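Long-range contacts in lipoprotein (Colwellia psychrerythraea, PDB 3O0Y), which is of unknown function but, as a putative lipoprotein of the DUF885 family in the peptidase MA clan, may be related to zinc-dependent metallopeptidases: residues I25-Q29 with G92-D96; L48-M52 with V151-Q156; P135-Q140 with W193-T199; E312-S317 with E501-V506. All blocks are in the same frame, centred on the assembly; numbering follows the deposited sequence.

Interaction 1 of 4, residues I25-Q29 with G92-D96; sequences ISSKQ and GIKLD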
loop_
_atom_site.group_PDB
_atom_site.type_symbol
_atom_site.label_atom_id
_atom_site.label_comp_id
_atom_site.label_asym_id
_atom_site.label_seq_id
_atom_site.Cartn_x
_atom_site.Cartn_y
_atom_site.Cartn_z
ATOM N N ILE A 25 21.374 30.565 12.753
ATOM C CA ILE A 25 20.289 29.703 12.241
ATOM C C ILE A 25 19.473 29.243 13.454
ATOM O O ILE A 25 20.016 28.555 14.333
ATOM C CB ILE A 25 20.874 28.479 11.456
ATOM C CG1 ILE A 25 21.770 28.956 10.306
ATOM C CG2 ILE A 25 19.748 27.611 10.862
ATOM C CD1 ILE A 25 22.728 27.883 9.779
ATOM N N SER A 26 18.196 29.620 13.508
ATOM C CA SER A 26 17.325 29.202 14.598
ATOM C C SER A 26 17.042 27.674 14.529
ATOM O O SER A 26 17.344 27.038 13.521
ATOM C CB SER A 26 15.996 29.944 14.557
ATOM O OG SER A 26 15.258 29.576 13.389
ATOM N N SER A 27 16.485 27.115 15.602
ATOM C CA SER A 27 16.177 25.678 15.608
ATOM C C SER A 27 15.101 25.388 14.564
ATOM O O SER A 27 15.200 24.402 13.811
ATOM C CB SER A 27 15.737 25.224 17.001
ATOM O OG SER A 27 16.906 25.113 17.830
ATOM N N LYS A 28 14.084 26.262 14.488
ATOM C CA LYS A 28 13.077 26.071 13.477
ATOM C C LYS A 28 13.639 26.045 12.055
ATOM O O LYS A 28 13.202 25.221 11.238
ATOM C CB LYS A 28 11.923 27.063 13.602
ATOM C CG LYS A 28 10.815 26.547 14.535
ATOM C CD LYS A 28 9.618 27.552 14.699
ATOM C CE LYS A 28 9.640 28.321 16.053
ATOM N NZ LYS A 28 10.847 29.199 16.256
ATOM N N GLN A 29 14.584 26.923 11.748
ATOM C CA GLN A 29 15.209 26.965 10.431
ATOM C C GLN A 29 16.128 25.776 10.181
ATOM O O GLN A 29 16.146 25.228 9.074
ATOM C CB GLN A 29 15.984 28.272 10.213
ATOM C CG GLN A 29 15.073 29.500 10.217
ATOM C CD GLN A 29 15.824 30.852 10.196
ATOM O OE1 GLN A 29 16.936 31.016 10.759
ATOM N NE2 GLN A 29 15.187 31.839 9.549
ATOM N N GLY A 92 17.776 15.525 18.219
ATOM C CA GLY A 92 18.573 16.179 19.247
ATOM C C GLY A 92 18.308 17.667 19.395
ATOM O O GLY A 92 18.732 18.268 20.368
ATOM N N ILE A 93 17.584 18.270 18.453
ATOM C CA ILE A 93 17.433 19.724 18.431
ATOM C C ILE A 93 16.451 20.151 19.522
ATOM O O ILE A 93 15.469 19.491 19.767
ATOM C CB ILE A 93 17.035 20.211 17.047
ATOM C CG1 ILE A 93 18.272 20.148 16.157
ATOM C CG2 ILE A 93 16.378 21.625 17.093
ATOM C CD1 ILE A 93 17.955 20.217 14.744
ATOM N N LYS A 94 16.819 21.232 20.230
ATOM C CA LYS A 94 16.012 21.891 21.227
ATOM C C LYS A 94 15.138 22.971 20.611
ATOM O O LYS A 94 15.667 23.920 20.029
ATOM C CB LYS A 94 16.955 22.624 22.193
ATOM C CG LYS A 94 16.277 23.183 23.438
ATOM C CD LYS A 94 17.266 24.086 24.196
ATOM C CE LYS A 94 16.744 24.525 25.574
ATOM N NZ LYS A 94 15.885 25.730 25.429
ATOM N N LEU A 95 13.830 22.822 20.680
ATOM C CA LEU A 95 12.929 23.849 20.158
ATOM C C LEU A 95 12.727 24.919 21.232
ATOM O O LEU A 95 12.540 24.599 22.384
ATOM C CB LEU A 95 11.591 23.215 19.729
ATOM C CG LEU A 95 11.602 22.792 18.250
ATOM C CD1 LEU A 95 10.506 21.794 17.889
ATOM C CD2 LEU A 95 11.510 24.056 17.395
ATOM N N ASP A 96 12.767 26.191 20.866
ATOM C CA ASP A 96 12.515 27.237 21.877
ATOM C C ASP A 96 11.019 27.564 21.983
ATOM O O ASP A 96 10.405 27.818 20.949
ATOM C CB ASP A 96 13.321 28.495 21.548
ATOM C CG ASP A 96 13.344 29.513 22.719
ATOM O OD1 ASP A 96 12.726 30.600 22.580
ATOM O OD2 ASP A 96 13.972 29.222 23.776
#
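Ser26 occupies the N-cap of helix 27-44: its OG accepts from Gln29 N at 3.2 Å, and Gln29 OE1 returns a weak bond from Ser26 N at 3.3 Å, the reciprocal pair of a capping box. Serine suits the place because a short hydroxyl can satisfy an amide that has no carbonyl a turn earlier. Ser27, in the first turn, points at the loop 92-96 and donates from OG to Lys94 O at 2.8 Å, while the same OG lies 3.6 Å from Ile93 CG2. Lys28 lends its aliphatic stem, CG resting 3.9 Å from Leu95 CD2. Farther on, Leu31 of the same helix touches both Ile93 and Leu95, and Thr102 and Gln106 of helix 100-117 also meet Leu95. One hydrogen bond to a main-chain carbonyl, flanked by thin apolar contacts, implies a modest surface attachment that depends on loop backbone position rather than on the Lys94 side chain.

Interaction 2 of 4, residues L48-M52 with V151-Q156; sequences LSATM and VMQNDQ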
loop_
_atom_site.group_PDB
_atom_site.type_symbol
_atom_site.label_atom_id
_atom_site.label_comp_id
_atom_site.label_asym_id
_atom_site.label_seq_id
_atom_site.Cartn_x
_atom_site.Cartn_y
_atom_site.Cartn_z
ATOM N N LEU A 48 11.572 7.148 -9.432
ATOM C CA LEU A 48 10.250 6.643 -9.862
ATOM C C LEU A 48 9.147 6.967 -8.874
ATOM O O LEU A 48 8.044 7.322 -9.272
ATOM C CB LEU A 48 10.311 5.137 -10.113
ATOM C CG LEU A 48 11.018 5.126 -11.474
ATOM C CD1 LEU A 48 12.381 4.576 -11.573
ATOM C CD2 LEU A 48 10.138 5.151 -12.670
ATOM N N SER A 49 9.431 6.939 -7.576
ATOM C CA SER A 49 8.492 7.504 -6.588
ATOM C C SER A 49 8.226 9.000 -6.799
ATOM O O SER A 49 7.095 9.470 -6.680
ATOM C CB SER A 49 8.987 7.204 -5.139
ATOM O OG SER A 49 8.805 5.815 -4.900
ATOM N N ALA A 50 9.276 9.766 -7.125
ATOM C CA ALA A 50 9.122 11.160 -7.449
ATOM C C ALA A 50 8.134 11.283 -8.598
ATOM O O ALA A 50 7.182 12.066 -8.541
ATOM C CB ALA A 50 10.500 11.792 -7.861
ATOM N N THR A 51 8.385 10.532 -9.683
ATOM C CA THR A 51 7.412 10.531 -10.805
ATOM C C THR A 51 5.948 10.186 -10.398
ATOM O O THR A 51 5.000 10.835 -10.849
ATOM C CB THR A 51 7.909 9.571 -11.916
ATOM O OG1 THR A 51 9.188 10.040 -12.369
ATOM C CG2 THR A 51 6.829 9.480 -13.076
ATOM N N MET A 52 5.789 9.184 -9.533
ATOM C CA MET A 52 4.483 8.750 -9.012
ATOM C C MET A 52 3.744 9.937 -8.393
ATOM O O MET A 52 2.534 10.145 -8.647
ATOM C CB MET A 52 4.686 7.591 -7.986
ATOM C CG MET A 52 3.514 6.777 -7.644
ATOM S SD MET A 52 3.973 5.434 -6.453
ATOM C CE MET A 52 4.623 6.409 -5.101
ATOM N N VAL A 151 5.025 2.193 -12.533
ATOM C CA VAL A 151 5.074 3.661 -12.480
ATOM C C VAL A 151 5.242 4.218 -13.898
ATOM O O VAL A 151 4.599 5.210 -14.278
ATOM C CB VAL A 151 6.145 4.202 -11.528
ATOM C CG1 VAL A 151 6.359 5.744 -11.713
ATOM C CG2 VAL A 151 5.796 3.867 -10.065
ATOM N N MET A 152 6.170 3.610 -14.623
ATOM C CA MET A 152 6.473 4.078 -15.963
ATOM C C MET A 152 5.244 3.962 -16.875
ATOM O O MET A 152 5.016 4.827 -17.712
ATOM C CB MET A 152 7.664 3.315 -16.546
ATOM C CG MET A 152 9.037 3.680 -15.938
ATOM S SD MET A 152 10.506 2.868 -16.685
ATOM C CE MET A 152 10.282 3.594 -18.389
ATOM N N GLN A 153 4.402 2.941 -16.678
ATOM C CA GLN A 153 3.299 2.710 -17.576
ATOM C C GLN A 153 2.063 3.475 -17.136
ATOM O O GLN A 153 1.193 3.778 -17.957
ATOM C CB GLN A 153 3.009 1.213 -17.700
ATOM C CG GLN A 153 4.103 0.432 -18.392
ATOM C CD GLN A 153 3.941 -1.063 -18.286
ATOM O OE1 GLN A 153 2.863 -1.573 -17.985
ATOM N NE2 GLN A 153 5.057 -1.774 -18.426
ATOM N N ASN A 154 1.979 3.823 -15.866
ATOM C CA ASN A 154 0.783 4.489 -15.355
ATOM C C ASN A 154 0.928 5.940 -15.028
ATOM O O ASN A 154 -0.012 6.703 -15.179
ATOM C CB ASN A 154 0.293 3.706 -14.112
ATOM C CG ASN A 154 -0.352 2.416 -14.531
ATOM O OD1 ASN A 154 -1.516 2.421 -14.977
ATOM N ND2 ASN A 154 0.420 1.348 -14.552
ATOM N N ASP A 155 2.020 6.294 -14.381
ATOM C CA ASP A 155 2.153 7.598 -13.789
ATOM C C ASP A 155 3.043 8.540 -14.581
ATOM O O ASP A 155 2.937 9.743 -14.444
ATOM C CB ASP A 155 2.763 7.441 -12.390
ATOM C CG ASP A 155 1.913 6.552 -11.483
ATOM O OD1 ASP A 155 0.723 6.857 -11.304
ATOM O OD2 ASP A 155 2.482 5.596 -10.912
ATOM N N GLN A 156 3.949 8.011 -15.382
ATOM C CA GLN A 156 4.867 8.854 -16.114
ATOM C C GLN A 156 4.177 9.497 -17.310
ATOM O O GLN A 156 3.624 8.802 -18.151
ATOM C CB GLN A 156 6.048 8.004 -16.579
ATOM C CG GLN A 156 7.134 8.825 -17.232
ATOM C CD GLN A 156 8.458 8.137 -17.448
ATOM O OE1 GLN A 156 9.239 8.549 -18.344
ATOM N NE2 GLN A 156 8.778 7.208 -16.622
#
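This is a partly buried, mainly apolar contact between two helices of the largely helical DUF885 fold, the short helix 47-53 lying against the last turn of helix 144-154 and the residues after it. Two faces meet. Leu48 and Thr51 point toward 151-156, while Ser49 and Ala50 turn away and touch Phe43 of helix 27-44. Val151 is the centre of the contact. Its CG1 lies 3.4 Å from Leu48 O, 3.9 Å from Leu48 CD2 and 4.0 Å from Thr51 CG2, and its CG2 is 4.3 Å from Met52 SD; a compact beta-branched side chain can thus come right up to the neighbouring backbone. Leu48 CD2 also reaches Met152 CG at 3.7 Å.

Thr51 suits a boundary position. Its methyl CG2 packs 3.7 Å from Gln156 CA, whereas its OG1 is hydrogen-bonded to Arg170 of helix 161-172. As helix 144-154 ends, Val151 O still accepts from Asp155 N at 2.8 Å and from Gln156 N at 3.1 Å, so Asp155 and Gln156 follow closely on the helix and Gln156 lies beside Thr51. Asp155 lies at the polar margin, where Lys413 ties the two segments together: it forms a salt bridge with the Asp155 carboxylate and a hydrogen bond with Met52 O. Beside that charge, the flexible Met52 side chain brings CG to 3.6 Å from Asp155 OD2.

Interaction 3 of 4, residues P135-Q140 with W193-T199; sequences PFIVNQ and WLPSKVT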
loop_
_atom_site.group_PDB
_atom_site.type_symbol
_atom_site.label_atom_id
_atom_site.label_comp_id
_atom_site.label_asym_id
_atom_site.label_seq_id
_atom_site.Cartn_x
_atom_site.Cartn_y
_atom_site.Cartn_z
ATOM N N PRO A 135 12.137 -6.797 3.047
ATOM C CA PRO A 135 13.221 -7.823 3.215
ATOM C C PRO A 135 13.744 -8.460 1.957
ATOM O O PRO A 135 14.899 -8.951 1.965
ATOM C CB PRO A 135 12.542 -8.875 4.089
ATOM C CG PRO A 135 11.064 -8.737 3.856
ATOM C CD PRO A 135 10.850 -7.259 3.649
ATOM N N PHE A 136 12.951 -8.537 0.893
ATOM C CA PHE A 136 13.328 -9.324 -0.308
ATOM C C PHE A 136 13.291 -8.443 -1.560
ATOM O O PHE A 136 12.188 -8.068 -2.046
ATOM C CB PHE A 136 12.426 -10.520 -0.431
ATOM C CG PHE A 136 12.413 -11.392 0.816
ATOM C CD1 PHE A 136 13.589 -11.901 1.351
ATOM C CD2 PHE A 136 11.240 -11.651 1.476
ATOM C CE1 PHE A 136 13.563 -12.631 2.518
ATOM C CE2 PHE A 136 11.222 -12.400 2.671
ATOM C CZ PHE A 136 12.391 -12.881 3.183
ATOM N N ILE A 137 14.480 -8.050 -2.023
ATOM C CA ILE A 137 14.565 -7.066 -3.123
ATOM C C ILE A 137 13.897 -7.609 -4.376
ATOM O O ILE A 137 13.337 -6.841 -5.147
ATOM C CB ILE A 137 15.989 -6.544 -3.324
ATOM C CG1 ILE A 137 16.011 -5.331 -4.229
ATOM C CG2 ILE A 137 16.960 -7.743 -3.798
ATOM C CD1 ILE A 137 17.335 -4.557 -4.214
ATOM N N VAL A 138 13.966 -8.932 -4.584
ATOM C CA VAL A 138 13.228 -9.588 -5.642
ATOM C C VAL A 138 12.226 -10.544 -4.982
ATOM O O VAL A 138 12.558 -11.401 -4.191
ATOM C CB VAL A 138 14.172 -10.367 -6.593
ATOM C CG1 VAL A 138 13.355 -11.164 -7.661
ATOM C CG2 VAL A 138 15.286 -9.418 -7.205
ATOM N N ASN A 139 10.954 -10.329 -5.287
ATOM C CA ASN A 139 9.879 -11.098 -4.707
ATOM C C ASN A 139 8.708 -11.119 -5.709
ATOM O O ASN A 139 8.827 -10.636 -6.818
ATOM C CB ASN A 139 9.492 -10.547 -3.326
ATOM C CG ASN A 139 8.802 -9.183 -3.382
ATOM O OD1 ASN A 139 7.689 -9.096 -3.881
ATOM N ND2 ASN A 139 9.448 -8.133 -2.882
ATOM N N GLN A 140 7.656 -11.830 -5.367
ATOM C CA GLN A 140 6.536 -12.032 -6.284
ATOM C C GLN A 140 5.497 -10.909 -6.399
ATOM O O GLN A 140 4.669 -10.972 -7.254
ATOM C CB GLN A 140 5.824 -13.357 -5.877
ATOM C CG GLN A 140 4.653 -13.245 -4.871
ATOM C CD GLN A 140 5.084 -12.949 -3.398
ATOM O OE1 GLN A 140 6.272 -12.811 -3.084
ATOM N NE2 GLN A 140 4.091 -12.778 -2.524
ATOM N N TRP A 193 20.672 -14.281 4.181
ATOM C CA TRP A 193 19.361 -13.663 4.122
ATOM C C TRP A 193 18.823 -13.833 2.696
ATOM O O TRP A 193 19.323 -13.214 1.737
ATOM C CB TRP A 193 19.515 -12.189 4.451
ATOM C CG TRP A 193 18.203 -11.466 4.536
ATOM C CD1 TRP A 193 17.461 -10.988 3.512
ATOM C CD2 TRP A 193 17.479 -11.198 5.737
ATOM N NE1 TRP A 193 16.307 -10.393 4.018
ATOM C CE2 TRP A 193 16.291 -10.551 5.378
ATOM C CE3 TRP A 193 17.713 -11.461 7.081
ATOM C CZ2 TRP A 193 15.379 -10.112 6.330
ATOM C CZ3 TRP A 193 16.818 -11.050 8.016
ATOM C CH2 TRP A 193 15.632 -10.417 7.640
ATOM N N LEU A 194 17.823 -14.700 2.557
ATOM C CA LEU A 194 17.184 -14.886 1.258
ATOM C C LEU A 194 15.775 -15.388 1.353
ATOM O O LEU A 194 15.375 -15.869 2.356
ATOM C CB LEU A 194 17.995 -15.772 0.315
ATOM C CG LEU A 194 18.679 -17.067 0.720
ATOM C CD1 LEU A 194 18.154 -17.647 1.974
ATOM C CD2 LEU A 194 18.662 -17.999 -0.535
ATOM N N PRO A 195 15.032 -15.264 0.265
ATOM C CA PRO A 195 13.602 -15.554 0.408
ATOM C C PRO A 195 13.376 -17.058 0.614
ATOM O O PRO A 195 14.229 -17.885 0.235
ATOM C CB PRO A 195 13.026 -15.058 -0.920
ATOM C CG PRO A 195 14.088 -14.132 -1.477
ATOM C CD PRO A 195 15.348 -14.804 -1.098
ATOM N N SER A 196 12.212 -17.422 1.140
ATOM C CA SER A 196 11.737 -18.765 1.063
ATOM C C SER A 196 11.638 -19.220 -0.388
ATOM O O SER A 196 11.584 -18.407 -1.333
ATOM C CB SER A 196 10.408 -18.975 1.724
ATOM O OG SER A 196 9.389 -18.395 0.898
ATOM N N LYS A 197 11.653 -20.548 -0.564
ATOM C CA LYS A 197 11.510 -21.131 -1.910
ATOM C C LYS A 197 10.256 -20.648 -2.612
ATOM O O LYS A 197 10.304 -20.246 -3.758
ATOM C CB LYS A 197 11.505 -22.662 -1.844
ATOM C CG LYS A 197 12.889 -23.263 -1.499
ATOM C CD LYS A 197 12.910 -24.819 -1.491
ATOM C CE LYS A 197 14.213 -25.411 -0.896
ATOM N NZ LYS A 197 15.500 -24.988 -1.621
ATOM N N VAL A 198 9.145 -20.616 -1.883
ATOM C CA VAL A 198 7.868 -20.153 -2.402
ATOM C C VAL A 198 7.960 -18.700 -2.924
ATOM O O VAL A 198 7.396 -18.372 -4.003
ATOM C CB VAL A 198 6.755 -20.400 -1.364
ATOM C CG1 VAL A 198 5.479 -19.552 -1.682
ATOM C CG2 VAL A 198 6.346 -21.882 -1.288
ATOM N N THR A 199 8.594 -17.835 -2.150
ATOM C CA THR A 199 8.704 -16.414 -2.514
ATOM C C THR A 199 9.592 -16.276 -3.737
ATOM O O THR A 199 9.220 -15.610 -4.692
ATOM C CB THR A 199 9.280 -15.566 -1.379
ATOM O OG1 THR A 199 8.411 -15.687 -0.245
ATOM C CG2 THR A 199 9.454 -14.069 -1.789
#
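Phe136 forms the apolar centre of this buried contact, in which the loop before helix 144-154 packs on the N-terminal end of helix 197-210. Pro195 lies over the ring in a CH-pi contact, its CA 4.0 Å from the Phe136 ring centroid, and its CG reaches Phe136 CD1 at 3.6 Å. Proline suits this place, just ahead of the N-cap residue Ser196, because its compact, rigid ring is apolar and its CA-H can point at the face of the phenyl ring. The Trp193 five-membered ring sits obliquely to Phe136, centroids 5.6 Å apart, while Trp193 CZ2 touches Pro135 CB at 3.8 Å. Ile278 and Gln281 also border the phenyl ring. Farther out, the Thr199 methyl CG2 meets Asn139 CB at 3.8 Å and Gln140 OE1 at 3.7 Å. Asn139 braces its own loop, ND2 donating to Phe136 O at 2.9 Å and OD1 accepting from Ile141 N and Asn142 N. At the polar edge tryptophan proves more than an apolar filler, for Trp193 NE1 donates to Pro135 O at 2.9 Å.

Interaction 4 of 4, residues E312-S317 with E501-V506; sequences EVARIS and ELFRAV. With SO4 (sulfate ion), chain D.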
loop_
_atom_site.group_PDB
_atom_site.type_symbol
_atom_site.label_atom_id
_atom_site.label_comp_id
_atom_site.label_asym_id
_atom_site.label_seq_id
_atom_site.Cartn_x
_atom_site.Cartn_y
_atom_site.Cartn_z
ATOM N N GLU A 312 -10.680 -11.104 18.307
ATOM C CA GLU A 312 -11.479 -10.368 17.290
ATOM C C GLU A 312 -12.202 -11.314 16.299
ATOM O O GLU A 312 -13.335 -11.065 15.897
ATOM C CB GLU A 312 -10.616 -9.372 16.529
ATOM C CG GLU A 312 -10.292 -8.150 17.353
ATOM C CD GLU A 312 -11.561 -7.257 17.548
ATOM O OE1 GLU A 312 -11.962 -6.636 16.544
ATOM O OE2 GLU A 312 -12.212 -7.323 18.629
ATOM N N VAL A 313 -11.547 -12.398 15.921
ATOM C CA VAL A 313 -12.157 -13.395 15.018
ATOM C C VAL A 313 -13.364 -13.959 15.715
ATOM O O VAL A 313 -14.413 -14.118 15.090
ATOM C CB VAL A 313 -11.131 -14.529 14.647
ATOM C CG1 VAL A 313 -11.858 -15.770 14.148
ATOM C CG2 VAL A 313 -10.026 -14.013 13.585
ATOM N N ALA A 314 -13.268 -14.269 17.016
ATOM C CA ALA A 314 -14.381 -14.859 17.736
ATOM C C ALA A 314 -15.501 -13.850 17.780
ATOM O O ALA A 314 -16.689 -14.192 17.567
ATOM C CB ALA A 314 -13.987 -15.284 19.145
ATOM N N ARG A 315 -15.160 -12.586 18.050
ATOM C CA ARG A 315 -16.194 -11.563 18.271
ATOM C C ARG A 315 -16.976 -11.304 16.973
ATOM O O ARG A 315 -18.195 -11.347 16.935
ATOM C CB ARG A 315 -15.563 -10.265 18.725
ATOM C CG ARG A 315 -16.568 -9.130 18.941
ATOM C CD ARG A 315 -15.908 -7.807 19.256
ATOM N NE ARG A 315 -15.131 -7.241 18.131
ATOM C CZ ARG A 315 -15.604 -6.630 17.055
ATOM N NH1 ARG A 315 -16.902 -6.404 16.872
ATOM N NH2 ARG A 315 -14.724 -6.141 16.197
ATOM N N ILE A 316 -16.223 -11.093 15.904
ATOM C CA ILE A 316 -16.839 -10.685 14.607
ATOM C C ILE A 316 -17.653 -11.854 14.030
ATOM O O ILE A 316 -18.781 -11.671 13.516
ATOM C CB ILE A 316 -15.785 -10.204 13.623
ATOM C CG1 ILE A 316 -15.067 -8.942 14.138
ATOM C CG2 ILE A 316 -16.452 -9.841 12.233
ATOM C CD1 ILE A 316 -13.747 -8.709 13.358
ATOM N N SER A 317 -17.090 -13.052 14.095
ATOM C CA SER A 317 -17.781 -14.285 13.683
ATOM C C SER A 317 -19.114 -14.417 14.383
ATOM O O SER A 317 -20.190 -14.747 13.766
ATOM C CB SER A 317 -16.911 -15.523 14.029
ATOM O OG SER A 317 -15.974 -15.510 13.008
ATOM N N GLU A 501 -13.980 -7.130 7.752
ATOM C CA GLU A 501 -13.400 -6.844 9.085
ATOM C C GLU A 501 -12.758 -8.105 9.678
ATOM O O GLU A 501 -11.624 -8.095 10.198
ATOM C CB GLU A 501 -14.446 -6.264 9.997
ATOM C CG GLU A 501 -13.800 -5.718 11.285
ATOM C CD GLU A 501 -14.788 -5.336 12.359
ATOM O OE1 GLU A 501 -16.010 -5.181 12.070
ATOM O OE2 GLU A 501 -14.306 -5.064 13.504
ATOM N N LEU A 502 -13.523 -9.196 9.548
ATOM C CA LEU A 502 -13.096 -10.540 9.935
ATOM C C LEU A 502 -11.817 -10.892 9.222
ATOM O O LEU A 502 -10.880 -11.388 9.859
ATOM C CB LEU A 502 -14.193 -11.550 9.608
ATOM C CG LEU A 502 -13.791 -13.004 9.962
ATOM C CD1 LEU A 502 -13.438 -13.238 11.440
ATOM C CD2 LEU A 502 -14.986 -13.910 9.544
ATOM N N PHE A 503 -11.715 -10.550 7.933
ATOM C CA PHE A 503 -10.525 -10.887 7.159
ATOM C C PHE A 503 -9.307 -10.203 7.781
ATOM O O PHE A 503 -8.229 -10.792 7.857
ATOM C CB PHE A 503 -10.767 -10.455 5.703
ATOM C CG PHE A 503 -9.787 -11.019 4.745
ATOM C CD1 PHE A 503 -10.016 -12.243 4.186
ATOM C CD2 PHE A 503 -8.634 -10.348 4.445
ATOM C CE1 PHE A 503 -9.079 -12.828 3.266
ATOM C CE2 PHE A 503 -7.690 -10.908 3.537
ATOM C CZ PHE A 503 -7.933 -12.135 2.948
ATOM N N ARG A 504 -9.476 -8.962 8.202
ATOM C CA ARG A 504 -8.393 -8.218 8.761
ATOM C C ARG A 504 -8.034 -8.664 10.201
ATOM O O ARG A 504 -6.890 -8.551 10.612
ATOM C CB ARG A 504 -8.624 -6.729 8.662
ATOM C CG ARG A 504 -8.208 -6.172 7.335
ATOM C CD ARG A 504 -9.298 -5.770 6.542
ATOM N NE ARG A 504 -8.954 -5.483 5.129
ATOM C CZ ARG A 504 -9.524 -6.068 4.123
ATOM N NH1 ARG A 504 -10.400 -7.078 4.334
ATOM N NH2 ARG A 504 -9.163 -5.714 2.890
ATOM N N ALA A 505 -8.978 -9.222 10.940
ATOM C CA ALA A 505 -8.687 -9.861 12.215
ATOM C C ALA A 505 -7.891 -11.146 11.970
ATOM O O ALA A 505 -6.878 -11.417 12.666
ATOM C CB ALA A 505 -10.007 -10.103 12.948
ATOM N N VAL A 506 -8.315 -11.929 10.987
ATOM C CA VAL A 506 -7.538 -13.117 10.598
ATOM C C VAL A 506 -6.098 -12.772 10.279
ATOM O O VAL A 506 -5.173 -13.554 10.608
ATOM C CB VAL A 506 -8.234 -13.910 9.460
ATOM C CG1 VAL A 506 -7.344 -15.017 8.876
ATOM C CG2 VAL A 506 -9.553 -14.537 10.007
HETATM S S SO4 D . -5.840 -4.538 1.330
HETATM O O1 SO4 D . -6.718 -4.696 2.522
HETATM O O2 SO4 D . -6.660 -4.193 0.217
HETATM O O3 SO4 D . -4.879 -3.418 1.476
HETATM O O4 SO4 D . -4.991 -5.689 1.171
HETATM O O HOH W 1 -17.515 -5.113 14.323
#
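A salt-bridge network of Glu312, Arg315 and Glu501 dominates the polar side. Arg315 NH2 donates to Glu501 OE2 at 2.9 Å across the helices and to Glu312 OE1 at 2.8 Å along its own, while NE reaches Glu312 OE2 at 3.0 Å. Arginine fits because its planar guanidinium can serve several acceptors: Arg315 NH1 donates to a water at 2.9 Å, which donates to Glu501 OE1 at 2.7 Å. Lys557 bridges both glutamates, offsetting the repulsion of Glu312 OE1 and Glu501 OE2, 4.1 Å apart. Beneath the charges, Ile316 CD1 packs on Glu501 CG at 3.6 Å and Ala505 CB at 4.0 Å; small Ala505 permits close approach. Val313 CG2 meets Val506 CG2 at 3.6 Å, and Val313 CG1 meets Leu502 CD1 at 4.0 Å. Facing elsewhere, Arg504 NH2 binds sulfate O1 at 2.7 Å. The segments run nearly antiparallel (165°), axes 8.9 Å apart, joining helices 302-326 and 491-515, with helix 555-574 bordering the charged side and helix 521-532 touching Val313 and Val506.

Overall arrangement
The four contacts are separate, none touching another. Interactions 2 and 3 are the closest pair by their centres, about 24 Å apart, with nearest atoms about 13 Å apart; they cross along the chain, 135-140 falling between 48-52 and 151-156, with 193-199 after them. Interaction 1, at the surface about 34 Å from the chain centre, also crosses interaction 2, since 48-52 falls between 25-29 and 92-96; helix 27-44 is followed by helix 47-53. Interaction 4 comes later in sequence and lies across the chain centre from interaction 2, their centres about 36 Å apart. It also has bound small molecules nearby: a sulfate on Arg504 and a Tris molecule about 4 Å from the Glu501 side chain, both probably from the crystallisation liquor.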